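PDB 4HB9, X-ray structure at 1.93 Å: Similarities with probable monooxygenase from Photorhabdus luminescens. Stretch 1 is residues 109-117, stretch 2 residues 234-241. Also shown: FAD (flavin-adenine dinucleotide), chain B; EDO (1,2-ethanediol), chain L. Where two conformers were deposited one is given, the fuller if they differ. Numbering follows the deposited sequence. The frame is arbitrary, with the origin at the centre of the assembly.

Stretch 1 (109-117) ISRTELKEI
Stretch 2 (234-241) EASLAEID

A helix N-terminus often satisfies its own polar groups and leaves neighbouring segments to pack against it by van der Waals contact; the two stretches here are a worked example. Residues 109-110 end a strand, and 111-117 form regular helix (phi/psi near -60/-43), with Leu114 N bonded to Ser110 O at 3.1 Å. Ser110, at phi/psi -75/150, is the N-cap. Its p rotamer (64°) lets OG accept from Glu113 N at 3.0 Å, while the same hydroxyl donates to Glu113 OE1 at 2.6 Å. Glu113 (m, t, chi3 -62°) thus folds back over the cap, and Ser110 N makes a weak bond to its OE1 at 3.4 Å, completing a reciprocal capping box.

The second stretch turns through a 3-10 segment, 235-237, with Leu237 N to Glu234 O at 2.8 Å, then extends into a strand from Ile240. The register sets Thr112 CA 6.6 Å from Ala235 CA and Ser110 CA 7.6 Å from Ile240 CA. No direct hydrogen bond crosses the interface, which buries 258 Å².

Ile240 (chi1 -53°, chi2 -61°, both m) points toward the helix start. Its CD1 lies 3.7 Å from Ser110 OG and 4.0 Å from Thr112 CG2, and its CG1 packs 3.6 Å from Glu113 CD, so aliphatic carbon covers the capping group. Thr112 is t (180°): CG2 approaches Ala238 CB at 4.3 Å, whereas OG1 sits 3.9 Å from Ala235 CB. One water bridges the stretches, 2.7 Å from Thr112 OG1 and donating to Ala235 O at 2.8 Å. One turn on, Glu116 (m, m, chi3 -73°) brings CD to 3.5 Å from Ala235 CB.

Arg111, extended through three t angles, instead reaches FAD: NH1 donates to O4' at 2.8 Å and NH2 to O1A at 2.9 Å.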

ATOM      1  N   ILE A 109      -6.821   3.812   9.434  1.00 16.74           N
ATOM      2  CA  ILE A 109      -7.778   4.572   8.633  1.00 16.33           C
ATOM      3  C   ILE A 109      -8.209   3.723   7.432  1.00 15.95           C
ATOM      4  O   ILE A 109      -7.497   2.800   7.035  1.00 15.88           O
ATOM      5  CB  ILE A 109      -7.163   5.927   8.209  1.00 16.41           C
ATOM      6  CG1 ILE A 109      -8.222   6.852   7.579  1.00 16.57           C
ATOM      7  CG2 ILE A 109      -5.923   5.680   7.358  1.00 17.26           C
ATOM      8  CD1 ILE A 109      -7.778   8.297   7.375  1.00 16.93           C
ATOM      9  N   SER A 110      -9.385   3.991   6.861  1.00 15.26           N
ATOM     10  CA  SER A 110      -9.767   3.273   5.661  1.00 15.70           C
ATOM     11  C   SER A 110      -8.964   3.845   4.505  1.00 16.65           C
ATOM     12  O   SER A 110      -8.600   5.021   4.518  1.00 16.32           O
ATOM     13  CB  SER A 110     -11.267   3.387   5.361  1.00 16.41           C
ATOM     14  OG  SER A 110     -11.626   4.726   5.085  1.00 16.46           O
ATOM     15  N   ARG A 111      -8.681   3.011   3.514  1.00 17.09           N
ATOM     16  CA  ARG A 111      -8.077   3.522   2.279  1.00 17.73           C
ATOM     17  C   ARG A 111      -8.949   4.588   1.639  1.00 16.87           C
ATOM     18  O   ARG A 111      -8.436   5.627   1.188  1.00 16.78           O
ATOM     19  CB  ARG A 111      -7.771   2.421   1.280  1.00 18.99           C
ATOM     20  CG  ARG A 111      -7.139   3.019   0.028  1.00 20.77           C
ATOM     21  CD  ARG A 111      -6.568   2.015  -0.941  1.00 23.03           C
ATOM     22  NE  ARG A 111      -5.945   2.717  -2.069  1.00 23.61           N
ATOM     23  CZ  ARG A 111      -4.629   2.789  -2.309  1.00 23.33           C
ATOM     24  NH1 ARG A 111      -3.761   2.188  -1.522  1.00 23.10           N
ATOM     25  NH2 ARG A 111      -4.190   3.493  -3.347  1.00 22.56           N
ATOM     26  N   THR A 112     -10.263   4.382   1.625  1.00 18.08           N
ATOM     27  CA  THR A 112     -11.157   5.369   0.990  1.00 18.88           C
ATOM     28  C   THR A 112     -11.075   6.749   1.677  1.00 18.16           C
ATOM     29  O   THR A 112     -10.924   7.757   1.005  1.00 17.26           O
ATOM     30  CB  THR A 112     -12.616   4.896   0.838  1.00 20.51           C
ATOM     31  OG1 THR A 112     -13.388   5.936   0.213  1.00 22.08           O
ATOM     32  CG2 THR A 112     -13.252   4.573   2.181  1.00 21.65           C
ATOM     33  N   GLU A 113     -11.100   6.799   3.006  1.00 16.15           N
ATOM     34  CA  GLU A 113     -10.963   8.083   3.692  1.00 16.23           C
ATOM     35  C   GLU A 113      -9.611   8.734   3.468  1.00 15.59           C
ATOM     36  O   GLU A 113      -9.537   9.936   3.310  1.00 14.43           O
ATOM     37  CB  GLU A 113     -11.191   7.952   5.205  1.00 17.23           C
ATOM     38  CG  GLU A 113     -12.637   7.671   5.632  1.00 17.91           C
ATOM     39  CD  GLU A 113     -12.672   7.139   7.070  1.00 20.93           C
ATOM     40  OE1 GLU A 113     -12.087   6.052   7.322  1.00 21.43           O
ATOM     41  OE2 GLU A 113     -13.151   7.873   7.967  1.00 22.35           O
ATOM     42  N   LEU A 114      -8.547   7.943   3.535  1.00 15.69           N
ATOM     43  CA  LEU A 114      -7.218   8.454   3.346  1.00 16.97           C
ATOM     44  C   LEU A 114      -7.103   9.084   1.962  1.00 18.16           C
ATOM     45  O   LEU A 114      -6.572  10.214   1.837  1.00 19.67           O
ATOM     46  CB  LEU A 114      -6.169   7.375   3.549  1.00 16.48           C
ATOM     47  CG  LEU A 114      -4.714   7.793   3.393  1.00 16.72           C
ATOM     48  CD1 LEU A 114      -4.343   8.903   4.350  1.00 17.83           C
ATOM     49  CD2 LEU A 114      -3.820   6.591   3.591  1.00 17.31           C
ATOM     50  N   LYS A 115      -7.634   8.410   0.944  1.00 18.83           N
ATOM     51  CA  LYS A 115      -7.591   8.977  -0.433  1.00 20.04           C
ATOM     52  C   LYS A 115      -8.390  10.280  -0.569  1.00 19.55           C
ATOM     53  O   LYS A 115      -7.944  11.228  -1.213  1.00 17.91           O
ATOM     54  CB  LYS A 115      -8.055   7.977  -1.485  1.00 22.43           C
ATOM     55  CG  LYS A 115      -7.044   6.875  -1.801  1.00 25.77           C
ATOM     56  CD  LYS A 115      -5.664   7.370  -2.251  1.00 28.59           C
ATOM     57  CE  LYS A 115      -5.681   8.319  -3.463  1.00 31.16           C
ATOM     58  NZ  LYS A 115      -6.458   7.749  -4.596  1.00 33.10           N
ATOM     59  N   GLU A 116      -9.576  10.330   0.022  1.00 19.50           N
ATOM     60  CA  GLU A 116     -10.380  11.557  -0.002  1.00 21.02           C
ATOM     61  C   GLU A 116      -9.641  12.720   0.653  1.00 19.46           C
ATOM     62  O   GLU A 116      -9.670  13.845   0.136  1.00 18.66           O
ATOM     63  CB  GLU A 116     -11.755  11.349   0.665  1.00 22.52           C
ATOM     64  CG  GLU A 116     -12.657  10.391  -0.102  1.00 26.54           C
ATOM     65  CD  GLU A 116     -12.850  10.782  -1.563  1.00 29.23           C
ATOM     66  OE1 GLU A 116     -13.559  11.760  -1.827  1.00 37.90           O
ATOM     67  OE2 GLU A 116     -12.304  10.093  -2.447  1.00 34.86           O
ATOM     68  N   ILE A 117      -8.952  12.441   1.768  1.00 17.66           N
ATOM     69  CA  ILE A 117      -8.150  13.434   2.451  1.00 18.29           C
ATOM     70  C   ILE A 117      -6.935  13.877   1.637  1.00 18.65           C
ATOM     71  O   ILE A 117      -6.638  15.065   1.550  1.00 17.51           O
ATOM     72  CB  ILE A 117      -7.730  12.922   3.834  1.00 19.05           C
ATOM     73  CG1 ILE A 117      -8.978  12.849   4.718  1.00 19.20           C
ATOM     74  CG2 ILE A 117      -6.660  13.796   4.452  1.00 20.33           C
ATOM     75  CD1 ILE A 117      -8.760  12.025   5.967  1.00 19.42           C
ATOM     76  N   GLU A 234     -20.784   6.182  -3.344  1.00 30.87           N
ATOM     77  CA  GLU A 234     -19.861   7.295  -3.529  0.50 31.04           C
ATOM     78  C   GLU A 234     -18.982   7.418  -2.286  1.00 28.83           C
ATOM     79  O   GLU A 234     -19.492   7.301  -1.159  1.00 26.28           O
ATOM     80  CB  GLU A 234     -20.638   8.610  -3.729  0.50 33.28           C
ATOM     81  CG  GLU A 234     -21.465   8.680  -5.010  0.50 35.29           C
ATOM     82  CD  GLU A 234     -22.425   9.864  -5.033  0.50 38.86           C
ATOM     83  OE1 GLU A 234     -22.150  10.892  -4.369  0.50 39.14           O
ATOM     84  OE2 GLU A 234     -23.464   9.768  -5.730  0.50 41.86           O
ATOM     85  N   ALA A 235     -17.700   7.684  -2.495  1.00 28.86           N
ATOM     86  CA  ALA A 235     -16.723   7.878  -1.423  1.00 28.51           C
ATOM     87  C   ALA A 235     -17.211   8.759  -0.289  1.00 28.81           C
ATOM     88  O   ALA A 235     -17.095   8.381   0.878  1.00 26.66           O
ATOM     89  CB  ALA A 235     -15.425   8.427  -1.996  1.00 31.30           C
ATOM     90  N   SER A 236     -17.779   9.920  -0.599  1.00 27.69           N
ATOM     91  CA  SER A 236     -18.183  10.857   0.453  1.00 30.17           C
ATOM     92  C   SER A 236     -19.317  10.296   1.305  1.00 29.35           C
ATOM     93  O   SER A 236     -19.584  10.798   2.383  1.00 31.09           O
ATOM     94  CB  SER A 236     -18.622  12.214  -0.150  1.00 33.48           C
ATOM     95  OG  SER A 236     -19.868  12.083  -0.832  1.00 31.71           O
ATOM     96  N   LEU A 237     -19.978   9.255   0.808  1.00 30.44           N
ATOM     97  CA  LEU A 237     -21.057   8.581   1.533  1.00 31.30           C
ATOM     98  C   LEU A 237     -20.632   7.249   2.152  1.00 30.44           C
ATOM     99  O   LEU A 237     -21.460   6.514   2.660  1.00 31.20           O
ATOM    100  CB  LEU A 237     -22.229   8.349   0.581  1.00 34.03           C
ATOM    101  CG  LEU A 237     -22.899   9.626   0.046  1.00 37.57           C
ATOM    102  CD1 LEU A 237     -24.041   9.241  -0.877  1.00 40.30           C
ATOM    103  CD2 LEU A 237     -23.404  10.530   1.172  1.00 39.79           C
ATOM    104  N   ALA A 238     -19.345   6.925   2.140  1.00 27.29           N
ATOM    105  CA  ALA A 238     -18.940   5.623   2.652  1.00 26.46           C
ATOM    106  C   ALA A 238     -19.336   5.540   4.119  1.00 25.13           C
ATOM    107  O   ALA A 238     -19.187   6.509   4.863  1.00 23.97           O
ATOM    108  CB  ALA A 238     -17.436   5.413   2.493  1.00 25.69           C
ATOM    109  N   GLU A 239     -19.854   4.384   4.524  1.00 25.25           N
ATOM    110  CA  GLU A 239     -20.144   4.108   5.919  1.00 25.79           C
ATOM    111  C   GLU A 239     -18.993   3.294   6.524  1.00 22.69           C
ATOM    112  O   GLU A 239     -18.814   2.117   6.212  1.00 19.83           O
ATOM    113  CB  GLU A 239     -21.467   3.327   6.035  1.00 29.45           C
ATOM    114  CG  GLU A 239     -21.850   2.961   7.451  1.00 33.18           C
ATOM    115  CD  GLU A 239     -23.082   2.064   7.512  1.00 38.68           C
ATOM    116  OE1 GLU A 239     -23.712   1.798   6.457  1.00 40.28           O
ATOM    117  OE2 GLU A 239     -23.419   1.631   8.632  1.00 45.16           O
ATOM    118  N   ILE A 240     -18.221   3.914   7.405  1.00 21.49           N
ATOM    119  CA  ILE A 240     -16.993   3.276   7.891  1.00 20.98           C
ATOM    120  C   ILE A 240     -17.271   2.500   9.177  1.00 22.12           C
ATOM    121  O   ILE A 240     -17.909   3.021  10.095  1.00 21.79           O
ATOM    122  CB  ILE A 240     -15.889   4.307   8.129  1.00 20.48           C
ATOM    123  CG1 ILE A 240     -15.677   5.150   6.866  1.00 20.94           C
ATOM    124  CG2 ILE A 240     -14.604   3.611   8.582  1.00 21.69           C
ATOM    125  CD1 ILE A 240     -15.239   4.378   5.633  1.00 21.28           C
ATOM    126  N   ASP A 241     -16.811   1.254   9.226  1.00 19.55           N
ATOM    127  CA  ASP A 241     -16.941   0.442  10.436  1.00 20.21           C
ATOM    128  C   ASP A 241     -15.650  -0.329  10.665  1.00 19.29           C
ATOM    129  O   ASP A 241     -14.733  -0.320   9.813  1.00 19.56           O
ATOM    130  CB  ASP A 241     -18.133  -0.507  10.302  1.00 21.32           C
ATOM    131  CG  ASP A 241     -18.739  -0.945  11.660  1.00 23.10           C
ATOM    132  OD1 ASP A 241     -18.235  -0.587  12.754  1.00 22.31           O
ATOM    133  OD2 ASP A 241     -19.720  -1.710  11.602  1.00 22.18           O
TER
HETATM  134  PA  FAD B 501      -0.989   3.415  -5.498  1.00 18.99           P
HETATM  135  O1A FAD B 501      -1.501   4.009  -4.212  1.00 17.00           O
HETATM  136  O2A FAD B 501      -1.363   2.076  -6.037  1.00 17.34           O
HETATM  137  O5B FAD B 501      -1.207   4.498  -6.656  1.00 19.33           O
HETATM  138  C5B FAD B 501      -0.849   4.248  -8.003  1.00 19.32           C
HETATM  139  C4B FAD B 501      -1.697   5.205  -8.819  1.00 19.66           C
HETATM  140  O4B FAD B 501      -1.191   5.234 -10.166  1.00 18.75           O
HETATM  141  C3B FAD B 501      -3.184   4.806  -8.884  1.00 19.66           C
HETATM  142  O3B FAD B 501      -4.039   5.928  -8.659  1.00 18.16           O
HETATM  143  C2B FAD B 501      -3.308   4.269 -10.296  1.00 19.94           C
HETATM  144  O2B FAD B 501      -4.595   4.380 -10.877  1.00 19.53           O
HETATM  145  C1B FAD B 501      -2.295   5.151 -11.039  1.00 18.90           C
HETATM  146  N9A FAD B 501      -1.789   4.621 -12.307  1.00 19.36           N
HETATM  147  C8A FAD B 501      -1.333   3.365 -12.559  1.00 21.62           C
HETATM  148  N7A FAD B 501      -0.872   3.261 -13.839  1.00 22.13           N
HETATM  149  C5A FAD B 501      -1.052   4.475 -14.403  1.00 21.17           C
HETATM  150  C6A FAD B 501      -0.789   5.033 -15.743  1.00 21.46           C
HETATM  151  N6A FAD B 501      -0.267   4.200 -16.672  1.00 21.83           N
HETATM  152  N1A FAD B 501      -1.115   6.321 -15.977  1.00 21.02           N
HETATM  153  C2A FAD B 501      -1.626   7.108 -15.002  1.00 22.38           C
HETATM  154  N3A FAD B 501      -1.892   6.674 -13.754  1.00 20.84           N
HETATM  155  C4A FAD B 501      -1.624   5.373 -13.405  1.00 21.16           C
HETATM  156  N1  FAD B 501       0.333  -0.222   3.313  1.00 22.50           N
HETATM  157  C2  FAD B 501       0.663   0.187   4.559  1.00 23.92           C
HETATM  158  O2  FAD B 501       1.677   0.940   4.764  1.00 22.71           O
HETATM  159  N3  FAD B 501      -0.087  -0.189   5.613  1.00 21.82           N
HETATM  160  C4  FAD B 501      -1.141  -1.007   5.543  1.00 22.73           C
HETATM  161  O4  FAD B 501      -1.780  -1.315   6.585  1.00 20.78           O
HETATM  162  C4X FAD B 501      -1.534  -1.527   4.231  1.00 22.52           C
HETATM  163  N5  FAD B 501      -2.605  -2.354   4.063  1.00 24.69           N
HETATM  164  C5X FAD B 501      -2.915  -2.809   2.827  1.00 24.66           C
HETATM  165  C6  FAD B 501      -3.988  -3.673   2.642  1.00 24.35           C
HETATM  166  C7  FAD B 501      -4.333  -4.149   1.375  1.00 24.60           C
HETATM  167  C7M FAD B 501      -5.505  -5.091   1.174  1.00 26.16           C
HETATM  168  C8  FAD B 501      -3.536  -3.740   0.206  1.00 25.33           C
HETATM  169  C8M FAD B 501      -3.890  -4.227  -1.182  1.00 26.77           C
HETATM  170  C9  FAD B 501      -2.461  -2.875   0.383  1.00 25.32           C
HETATM  171  C9A FAD B 501      -2.109  -2.386   1.642  1.00 23.98           C
HETATM  172  N10 FAD B 501      -1.014  -1.511   1.815  1.00 23.38           N
HETATM  173  C10 FAD B 501      -0.695  -1.070   3.095  1.00 22.79           C
HETATM  174  C1' FAD B 501      -0.148  -1.095   0.693  1.00 22.72           C
HETATM  175  C2' FAD B 501      -0.546   0.253   0.094  1.00 21.11           C
HETATM  176  O2' FAD B 501      -1.932   0.293  -0.198  1.00 20.88           O
HETATM  177  C3' FAD B 501       0.249   0.477  -1.190  1.00 19.79           C
HETATM  178  O3' FAD B 501       1.603   0.088  -0.962  1.00 21.26           O
HETATM  179  C4' FAD B 501       0.217   1.945  -1.589  1.00 19.01           C
HETATM  180  O4' FAD B 501      -1.028   2.193  -2.217  1.00 18.96           O
HETATM  181  C5' FAD B 501       1.328   2.310  -2.550  1.00 18.62           C
HETATM  182  O5' FAD B 501       1.190   3.684  -2.844  1.00 18.00           O
HETATM  183  P   FAD B 501       1.548   4.166  -4.337  1.00 18.21           P
HETATM  184  O1P FAD B 501       1.202   5.636  -4.344  1.00 17.60           O
HETATM  185  O2P FAD B 501       2.940   3.702  -4.678  1.00 16.96           O
HETATM  186  O3P FAD B 501       0.610   3.368  -5.367  1.00 16.51           O
HETATM  187  C1  EDO L 511      -8.232   7.394  -7.741  1.00 52.23           C
HETATM  188  O1  EDO L 511      -7.199   8.377  -7.842  1.00 52.81           O
HETATM  189  C2  EDO L 511      -7.868   6.252  -8.663  1.00 51.97           C
HETATM  190  O2  EDO L 511      -6.712   5.559  -8.172  1.00 50.61           O
HETATM  191  O   HOH W   1     -14.470   7.779   1.805  1.00 27.29           O